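PDB 6HKE: possible TctC subunit of the Tripartite Tricarboxylate Transport(TTT) Family from Rhodopseudomonas palustris, which probably serves as the periplasmic substrate-binding protein of a tripartite tricarboxylate transporter, capturing malate for high-affinity uptake of C4-dicarboxylates. Local coordinates for residues I298-W301 with E302-E306; K124-S127 with E128-S131; T224-A228 with G229-F233; L290-L293 with V294-I298. The protein carries 2 engineered substitutions. All coordinates share one frame; numbering follows the deposited sequence.

Contact 1 (I298-W301 with E302-E306); sequences ISRW and EDVVE. Engineered in segment 302-306: E306 (natural residue Lys).
W301 and V304 lie side by side near the end of helix 287-305, their side chains pointing the same way. Both methyls of V304 reach the benzene part of the indole: CG2 comes to 3.8 Å from W301 CE3, and CG1 to 3.9 Å from the same atom. V304 CG2 also meets the R300 side chain, 3.7 Å from R300 NE, so this one methyl fills the angle between arginine and indole. R300 turns CG anti to its backbone N (chi1 -176°) and bends at chi2, which lays R300 CD over one face of the indole, near its rim, while the guanidinium goes on to bond Q234 O through NH1. On another side of the helix, E302 runs alongside I298, one turn before it, in the same direction. Its extended chain brings E302 OE2 to 3.7 Å from I298 CG2, and E302 OE1 to 3.6 Å from S299 CA, the carboxylate lying against carbon of the preceding turn. Underneath, D303 N bonds S299 O at 2.9 Å and V304 N bonds R300 O at 3.1 Å. W301 and V304 together face L157 on helix 150-162, and W301 also touches A86 and A89 of helix 82-90. The i to i+3 and i to i+4 spacings are those of an alpha-helix, here the C-terminal helix of a periplasmic binding protein, with the W301 side chain about 10 Å from bound D-malate.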
# COMPACT_ATOMS: atom_id res chain seq x y z
N ILE A 298 -4.53 -12.07 -4.83
CA ILE A 298 -4.84 -12.27 -6.28
C ILE A 298 -6.29 -12.77 -6.40
O ILE A 298 -7.03 -12.17 -7.22
CB ILE A 298 -3.83 -13.21 -6.97
CG1 ILE A 298 -2.47 -12.54 -7.13
CG2 ILE A 298 -4.37 -13.72 -8.31
CD1 ILE A 298 -1.38 -13.42 -7.73
N SER A 299 -6.69 -13.78 -5.63
CA SER A 299 -8.02 -14.46 -5.70
C SER A 299 -9.11 -13.51 -5.22
O SER A 299 -10.20 -13.49 -5.85
CB SER A 299 -8.09 -15.74 -4.89
OG SER A 299 -6.84 -16.40 -4.83
N ARG A 300 -8.84 -12.81 -4.11
CA ARG A 300 -9.78 -11.85 -3.47
C ARG A 300 -10.24 -10.85 -4.54
O ARG A 300 -11.45 -10.70 -4.72
CB ARG A 300 -9.10 -11.24 -2.23
CG ARG A 300 -9.98 -10.31 -1.41
CD ARG A 300 -10.07 -8.93 -2.05
NE ARG A 300 -11.00 -8.01 -1.40
CZ ARG A 300 -10.70 -7.18 -0.40
NH1 ARG A 300 -11.64 -6.39 0.08
NH2 ARG A 300 -9.48 -7.15 0.12
N TRP A 301 -9.32 -10.24 -5.29
CA TRP A 301 -9.64 -9.19 -6.30
C TRP A 301 -10.19 -9.79 -7.59
O TRP A 301 -10.85 -9.04 -8.32
CB TRP A 301 -8.43 -8.29 -6.56
CG TRP A 301 -8.13 -7.47 -5.35
CD1 TRP A 301 -7.22 -7.75 -4.38
CD2 TRP A 301 -8.86 -6.32 -4.89
NE1 TRP A 301 -7.27 -6.81 -3.39
CE2 TRP A 301 -8.28 -5.93 -3.67
CE3 TRP A 301 -9.92 -5.56 -5.40
CZ2 TRP A 301 -8.72 -4.81 -2.95
CZ3 TRP A 301 -10.35 -4.47 -4.69
CH2 TRP A 301 -9.75 -4.09 -3.49
N GLU A 302 -9.91 -11.07 -7.88
CA GLU A 302 -10.60 -11.83 -8.96
C GLU A 302 -12.09 -11.95 -8.59
O GLU A 302 -12.89 -11.75 -9.48
CB GLU A 302 -9.93 -13.19 -9.20
CG GLU A 302 -8.77 -13.13 -10.19
CD GLU A 302 -7.76 -14.28 -10.15
OE1 GLU A 302 -7.85 -15.14 -9.23
OE2 GLU A 302 -6.86 -14.31 -11.02
N ASP A 303 -12.42 -12.22 -7.32
CA ASP A 303 -13.82 -12.28 -6.79
C ASP A 303 -14.53 -10.92 -6.87
O ASP A 303 -15.71 -10.91 -7.28
CB ASP A 303 -13.89 -12.75 -5.33
CG ASP A 303 -13.56 -14.22 -5.13
OD1 ASP A 303 -12.95 -14.82 -6.04
OD2 ASP A 303 -13.90 -14.75 -4.06
N VAL A 304 -13.86 -9.83 -6.45
CA VAL A 304 -14.37 -8.43 -6.50
C VAL A 304 -14.79 -8.09 -7.94
O VAL A 304 -15.84 -7.45 -8.09
CB VAL A 304 -13.33 -7.41 -5.98
CG1 VAL A 304 -13.72 -5.97 -6.28
CG2 VAL A 304 -13.05 -7.58 -4.48
N VAL A 305 -14.01 -8.47 -8.95
CA VAL A 305 -14.32 -8.23 -10.40
C VAL A 305 -15.55 -9.08 -10.78
O VAL A 305 -16.35 -8.60 -11.59
CB VAL A 305 -13.10 -8.50 -11.30
CG1 VAL A 305 -13.46 -8.53 -12.79
CG2 VAL A 305 -12.00 -7.48 -11.07
N GLU A 306 -15.71 -10.26 -10.17
CA GLU A 306 -16.82 -11.22 -10.42
C GLU A 306 -17.86 -11.12 -9.29
O GLU A 306 -18.94 -10.57 -9.45
CB GLU A 306 -16.29 -12.66 -10.48
CG GLU A 306 -15.05 -12.83 -11.36
CD GLU A 306 -15.30 -13.10 -12.83
OE1 GLU A 306 -16.15 -12.40 -13.43
OE2 GLU A 306 -14.64 -14.00 -13.39

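Contact 2 (K124-S127 with E128-S131); sequences KDLS and EFAS
K124 meets E128 twice, with its backbone and with its ammonium group. K124 N donates to E128 OE1 at 2.6 Å, a short bond that reaches the oxygen on its anti side, 30° out of the carboxylate plane. The lysine chain bends at chi3 and chi4 and swings NZ round toward the other oxygen, E128 OE2, at 3.8 Å, a long salt bridge. D125 is the N-cap of helix 126-136. Its CG sits between backbone N and carbonyl carbon (chi1 61°), a crowded position that turns D125 OD1 back to E128 N; the bond is 3.1 Å long and nearly straight (166°). D125 O takes F129 N at 2.9 Å, the first bond of the helix. L126 O follows with A130 N at 3.0 Å, while the leucine barely meets the phenylalanine ring, L126 CD1 lying 4.5 Å from F129 CD1. Both side chains turn inward onto L115 of strand 102-118, and F129 meets Y188 edge to face. S127 O accepts from S131 OG at 3.3 Å and, weakly, from S131 N. Two carboxylates thus gather at the helix start: D125 caps the N-H of E128, and E128 takes the N-H of K124 just ahead of the helix. D125 OD2 and E128 OE2 stand 4.6 Å apart, a like-charge proximity that the helix N-terminus and K124 would be expected to ease.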
# COMPACT_ATOMS: atom_id res chain seq x y z
N LYS A 124 -21.29 14.52 5.88
CA LYS A 124 -20.75 14.48 7.27
C LYS A 124 -20.56 13.02 7.70
O LYS A 124 -19.76 12.79 8.62
CB LYS A 124 -21.66 15.29 8.19
CG LYS A 124 -21.65 16.79 7.89
CD LYS A 124 -22.27 17.65 8.97
CE LYS A 124 -23.25 18.67 8.43
NZ LYS A 124 -24.47 18.03 7.89
N ASP A 125 -21.23 12.08 7.03
CA ASP A 125 -21.07 10.62 7.29
C ASP A 125 -21.25 9.85 5.97
O ASP A 125 -21.44 10.51 4.92
CB ASP A 125 -22.03 10.17 8.39
CG ASP A 125 -23.49 10.38 8.04
OD1 ASP A 125 -23.89 10.01 6.92
OD2 ASP A 125 -24.21 10.92 8.89
N LEU A 126 -21.19 8.52 6.03
CA LEU A 126 -21.10 7.64 4.84
C LEU A 126 -22.46 7.59 4.12
O LEU A 126 -22.46 7.49 2.86
CB LEU A 126 -20.64 6.25 5.27
CG LEU A 126 -20.25 5.35 4.10
CD1 LEU A 126 -18.91 5.78 3.52
CD2 LEU A 126 -20.21 3.89 4.53
N SER A 127 -23.56 7.62 4.88
CA SER A 127 -24.94 7.84 4.38
C SER A 127 -24.97 9.02 3.40
O SER A 127 -25.22 8.79 2.21
CB SER A 127 -25.90 8.09 5.53
OG SER A 127 -26.16 6.88 6.22
N GLU A 128 -24.72 10.23 3.89
CA GLU A 128 -24.70 11.48 3.08
C GLU A 128 -23.66 11.35 1.96
O GLU A 128 -23.90 11.89 0.86
CB GLU A 128 -24.33 12.69 3.94
CG GLU A 128 -25.39 13.07 4.97
CD GLU A 128 -24.99 14.25 5.85
OE1 GLU A 128 -23.85 14.76 5.68
OE2 GLU A 128 -25.80 14.65 6.72
N PHE A 129 -22.54 10.68 2.23
CA PHE A 129 -21.41 10.57 1.29
C PHE A 129 -21.87 9.85 0.01
O PHE A 129 -21.54 10.34 -1.08
CB PHE A 129 -20.22 9.87 1.95
CG PHE A 129 -19.07 9.65 1.01
CD1 PHE A 129 -19.11 8.62 0.08
CD2 PHE A 129 -17.98 10.50 1.01
CE1 PHE A 129 -18.06 8.43 -0.79
CE2 PHE A 129 -16.92 10.30 0.13
CZ PHE A 129 -16.97 9.27 -0.77
N ALA A 130 -22.57 8.73 0.15
CA ALA A 130 -23.12 7.92 -0.97
C ALA A 130 -24.10 8.76 -1.79
O ALA A 130 -24.02 8.72 -3.04
CB ALA A 130 -23.77 6.67 -0.43
N SER A 131 -24.99 9.51 -1.13
CA SER A 131 -26.06 10.33 -1.77
C SER A 131 -25.43 11.44 -2.61
O SER A 131 -25.92 11.72 -3.71
CB SER A 131 -26.99 10.91 -0.74
OG SER A 131 -27.51 9.87 0.09

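Contact 3 (T224-A228 with G229-F233); sequences TAREA and GLPGF
A225 O is held chiefly by L230 N, a 2.7 Å bond spanning five residues, and more weakly by A228 N at 3.4 Å. Inside the larger loop a second bond runs from G229 N to R226 O at 3.0 Å, closing a type I turn. This nested pair, with G229 at positive phi (102°), forms a Schellman motif that ends a single helix-like turn. Just beyond, the A225 methyl is set against the returning chain. A225 CB stands 3.7 Å from F233 CB and near the edge of the F233 ring. L230 O and F233 O also lie close to that methyl. On the exposed side, R226 and P231 cross at about a right angle: the arginine bends at chi3 so that P231 CB sits over one face of the guanidinium, toward its rim, with R226 NH2 only 3.5 Å away. The start of the turn is fastened by T224, whose OG1 accepts from E227 N at 3.2 Å, an ST motif, while E227 OE2 receives T224 N and pairs with R215. The L230 and F233 side chains pack on helix 150-162, both touching L158. The bonds that join 224-228 to 229-233 are thus backbone to backbone, while side chains of T224 and E227 brace the turn's start. The arginine lends proline a flat surface, whereas the neighbouring acid is probably kept charged by R215.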
# COMPACT_ATOMS: atom_id res chain seq x y z
N THR A 224 -15.64 2.02 11.60
CA THR A 224 -15.40 0.94 10.62
C THR A 224 -16.44 1.11 9.52
O THR A 224 -17.49 1.73 9.78
CB THR A 224 -15.44 -0.45 11.25
OG1 THR A 224 -16.72 -0.58 11.86
CG2 THR A 224 -14.34 -0.66 12.27
N ALA A 225 -16.14 0.59 8.33
CA ALA A 225 -17.11 0.56 7.22
C ALA A 225 -18.33 -0.25 7.67
O ALA A 225 -19.45 0.12 7.27
CB ALA A 225 -16.45 -0.00 5.99
N ARG A 226 -18.12 -1.29 8.49
CA ARG A 226 -19.18 -2.18 9.01
C ARG A 226 -20.18 -1.33 9.78
O ARG A 226 -21.38 -1.35 9.42
CB ARG A 226 -18.64 -3.30 9.91
CG ARG A 226 -19.71 -3.90 10.82
CD ARG A 226 -19.42 -5.28 11.37
NE ARG A 226 -19.20 -6.24 10.29
CZ ARG A 226 -20.14 -6.96 9.67
NH1 ARG A 226 -21.42 -6.84 9.99
NH2 ARG A 226 -19.80 -7.79 8.70
N GLU A 227 -19.72 -0.61 10.80
CA GLU A 227 -20.63 0.09 11.74
C GLU A 227 -21.33 1.23 10.99
O GLU A 227 -22.45 1.53 11.38
CB GLU A 227 -19.91 0.42 13.06
CG GLU A 227 -18.89 1.52 12.98
CD GLU A 227 -18.21 1.83 14.32
OE1 GLU A 227 -18.85 2.52 15.14
OE2 GLU A 227 -17.04 1.41 14.52
N ALA A 228 -20.77 1.74 9.89
CA ALA A 228 -21.36 2.82 9.06
C ALA A 228 -22.18 2.25 7.89
O ALA A 228 -22.61 3.06 7.03
CB ALA A 228 -20.27 3.76 8.58
N GLY A 229 -22.42 0.93 7.85
CA GLY A 229 -23.39 0.26 6.96
C GLY A 229 -22.78 -0.43 5.74
O GLY A 229 -23.56 -1.03 4.99
N LEU A 230 -21.45 -0.40 5.54
CA LEU A 230 -20.81 -0.95 4.31
C LEU A 230 -19.78 -2.00 4.69
O LEU A 230 -18.58 -1.80 4.50
CB LEU A 230 -20.21 0.20 3.50
CG LEU A 230 -20.15 -0.03 1.99
CD1 LEU A 230 -21.55 -0.08 1.38
CD2 LEU A 230 -19.33 1.06 1.32
N PRO A 231 -20.20 -3.16 5.24
CA PRO A 231 -19.25 -4.16 5.74
C PRO A 231 -18.37 -4.77 4.64
O PRO A 231 -17.31 -5.28 4.97
CB PRO A 231 -20.17 -5.20 6.41
CG PRO A 231 -21.48 -5.07 5.68
CD PRO A 231 -21.60 -3.58 5.41
N GLY A 232 -18.77 -4.67 3.37
CA GLY A 232 -17.95 -5.15 2.24
C GLY A 232 -16.67 -4.36 2.08
O GLY A 232 -15.78 -4.82 1.37
N PHE A 233 -16.59 -3.15 2.66
CA PHE A 233 -15.42 -2.26 2.45
C PHE A 233 -14.36 -2.57 3.51
O PHE A 233 -14.30 -1.86 4.51
CB PHE A 233 -15.88 -0.80 2.43
CG PHE A 233 -14.78 0.16 2.07
CD1 PHE A 233 -14.07 -0.00 0.90
CD2 PHE A 233 -14.45 1.21 2.91
CE1 PHE A 233 -13.04 0.87 0.58
CE2 PHE A 233 -13.44 2.09 2.57
CZ PHE A 233 -12.73 1.92 1.41

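Contact 4 (L290-L293 with V294-I298); sequences LAQL and VQEEI
Q292 and E296, one turn apart on the long C-terminal alpha-helix 287-305, form an i to i+4 pair, their side chains crossing at a slant. Q292 NE2 points at E296 OE2 almost straight (173°), but the 3.4 Å separation makes the bond weak. The amide and carboxylate planes stand 87° apart. Glutamine gets there by carrying CG anti to the backbone N (chi1 -174°) and folding at chi2; E296 stays extended, its CG lying 3.4 Å from Q292 O. L293, three residues before E296, approaches the same acid, L293 CD2 being 4.2 Å from E296 OE1. On the inward side, V294 CG2 packs against the preceding turn, 3.4 Å from L290 O, and L290 CD1 meets it more distantly. Behind these side chains the ladder of backbone bonds sets the spacing, including the 2.8 Å bond from E297 N to L293 O. L290 and V294 both press on W238 and F242 of strand 236-244, so this face of the helix lies on the sheet, and L293 touches L107. E297 is buried, and W238 NE1 donates to its OE2; the side chain of E297 is about 11 Å from bound D-malate, so this buried acid belongs to the surroundings of the pocket rather than to its lining. On the outer surface a water donates to A291 O at 2.6 Å and also to Q295 OE1 at 3.2 Å, bridging the carbonyl of one turn to the amide oxygen of the next.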
# COMPACT_ATOMS: atom_id res chain seq x y z
N LEU A 290 4.27 -14.26 3.01
CA LEU A 290 4.06 -13.22 1.97
C LEU A 290 3.59 -13.85 0.66
O LEU A 290 2.73 -13.24 -0.02
CB LEU A 290 5.36 -12.44 1.79
CG LEU A 290 5.35 -11.45 0.63
CD1 LEU A 290 4.22 -10.45 0.79
CD2 LEU A 290 6.69 -10.75 0.51
N ALA A 291 4.13 -15.01 0.29
CA ALA A 291 3.69 -15.79 -0.90
C ALA A 291 2.21 -16.16 -0.74
O ALA A 291 1.46 -16.09 -1.76
CB ALA A 291 4.54 -17.03 -1.06
N GLN A 292 1.79 -16.51 0.48
CA GLN A 292 0.39 -16.90 0.81
C GLN A 292 -0.53 -15.67 0.74
O GLN A 292 -1.65 -15.83 0.24
CB GLN A 292 0.32 -17.58 2.18
CG GLN A 292 -1.06 -18.14 2.50
CD GLN A 292 -1.51 -19.18 1.51
OE1 GLN A 292 -0.72 -19.97 1.00
NE2 GLN A 292 -2.81 -19.22 1.26
N LEU A 293 -0.05 -14.49 1.17
CA LEU A 293 -0.78 -13.20 1.07
C LEU A 293 -0.95 -12.84 -0.40
O LEU A 293 -2.04 -12.39 -0.75
CB LEU A 293 -0.03 -12.08 1.80
CG LEU A 293 -0.27 -11.96 3.30
CD1 LEU A 293 0.58 -10.84 3.88
CD2 LEU A 293 -1.74 -11.72 3.63
N VAL A 294 0.08 -13.01 -1.22
CA VAL A 294 -0.01 -12.73 -2.68
C VAL A 294 -1.11 -13.62 -3.28
O VAL A 294 -1.99 -13.10 -4.00
CB VAL A 294 1.34 -12.88 -3.41
CG1 VAL A 294 1.18 -12.90 -4.93
CG2 VAL A 294 2.32 -11.77 -3.04
N GLN A 295 -1.10 -14.92 -2.97
CA GLN A 295 -2.08 -15.90 -3.55
C GLN A 295 -3.50 -15.46 -3.16
O GLN A 295 -4.35 -15.35 -4.07
CB GLN A 295 -1.77 -17.32 -3.09
CG GLN A 295 -2.23 -18.38 -4.07
CD GLN A 295 -1.41 -18.39 -5.35
OE1 GLN A 295 -0.21 -18.07 -5.37
NE2 GLN A 295 -2.06 -18.79 -6.43
N GLU A 296 -3.73 -15.18 -1.88
CA GLU A 296 -5.05 -14.78 -1.33
C GLU A 296 -5.48 -13.43 -1.92
O GLU A 296 -6.65 -13.31 -2.30
CB GLU A 296 -5.00 -14.71 0.20
CG GLU A 296 -5.01 -16.08 0.84
CD GLU A 296 -4.61 -16.10 2.31
OE1 GLU A 296 -4.04 -15.09 2.78
OE2 GLU A 296 -4.87 -17.13 2.98
N GLU A 297 -4.57 -12.46 -2.00
CA GLU A 297 -4.89 -11.13 -2.58
C GLU A 297 -5.28 -11.29 -4.05
O GLU A 297 -6.29 -10.71 -4.44
CB GLU A 297 -3.74 -10.12 -2.43
CG GLU A 297 -4.23 -8.71 -2.18
CD GLU A 297 -5.22 -8.57 -1.02
OE1 GLU A 297 -6.37 -8.19 -1.28
OE2 GLU A 297 -4.83 -8.83 0.14
N ILE A 298 -4.53 -12.07 -4.83
CA ILE A 298 -4.84 -12.27 -6.28
C ILE A 298 -6.29 -12.77 -6.40
O ILE A 298 -7.03 -12.17 -7.22
CB ILE A 298 -3.83 -13.21 -6.97
CG1 ILE A 298 -2.47 -12.54 -7.13
CG2 ILE A 298 -4.37 -13.72 -8.31
CD1 ILE A 298 -1.38 -13.42 -7.73
O HOH W 1 2.42 -16.71 -4.13

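Overall arrangement
Along the chain the order is contact 2, contact 3, contact 4, contact 1. Contacts 4 and 1 are successive lengths of helix 287-305, sharing I298, with centres 12 Å apart. Contacts 2 and 3 are also 12 Å apart by centres and touch directly: L126 CD2 lies 3.6 Å from A228 O and 3.8 Å from L230 CB, joining the start of helix 126-136 to the loop before strand 236-244. Contact 1 nears contact 3, with nearest atoms about 5 Å apart, whereas contacts 2 and 4 have centres 33 Å apart. Helix 150-162, which carries malate-binding V150 and S151, is touched by contacts 1, 2 and 3, contact 2 meeting only its far end at L162.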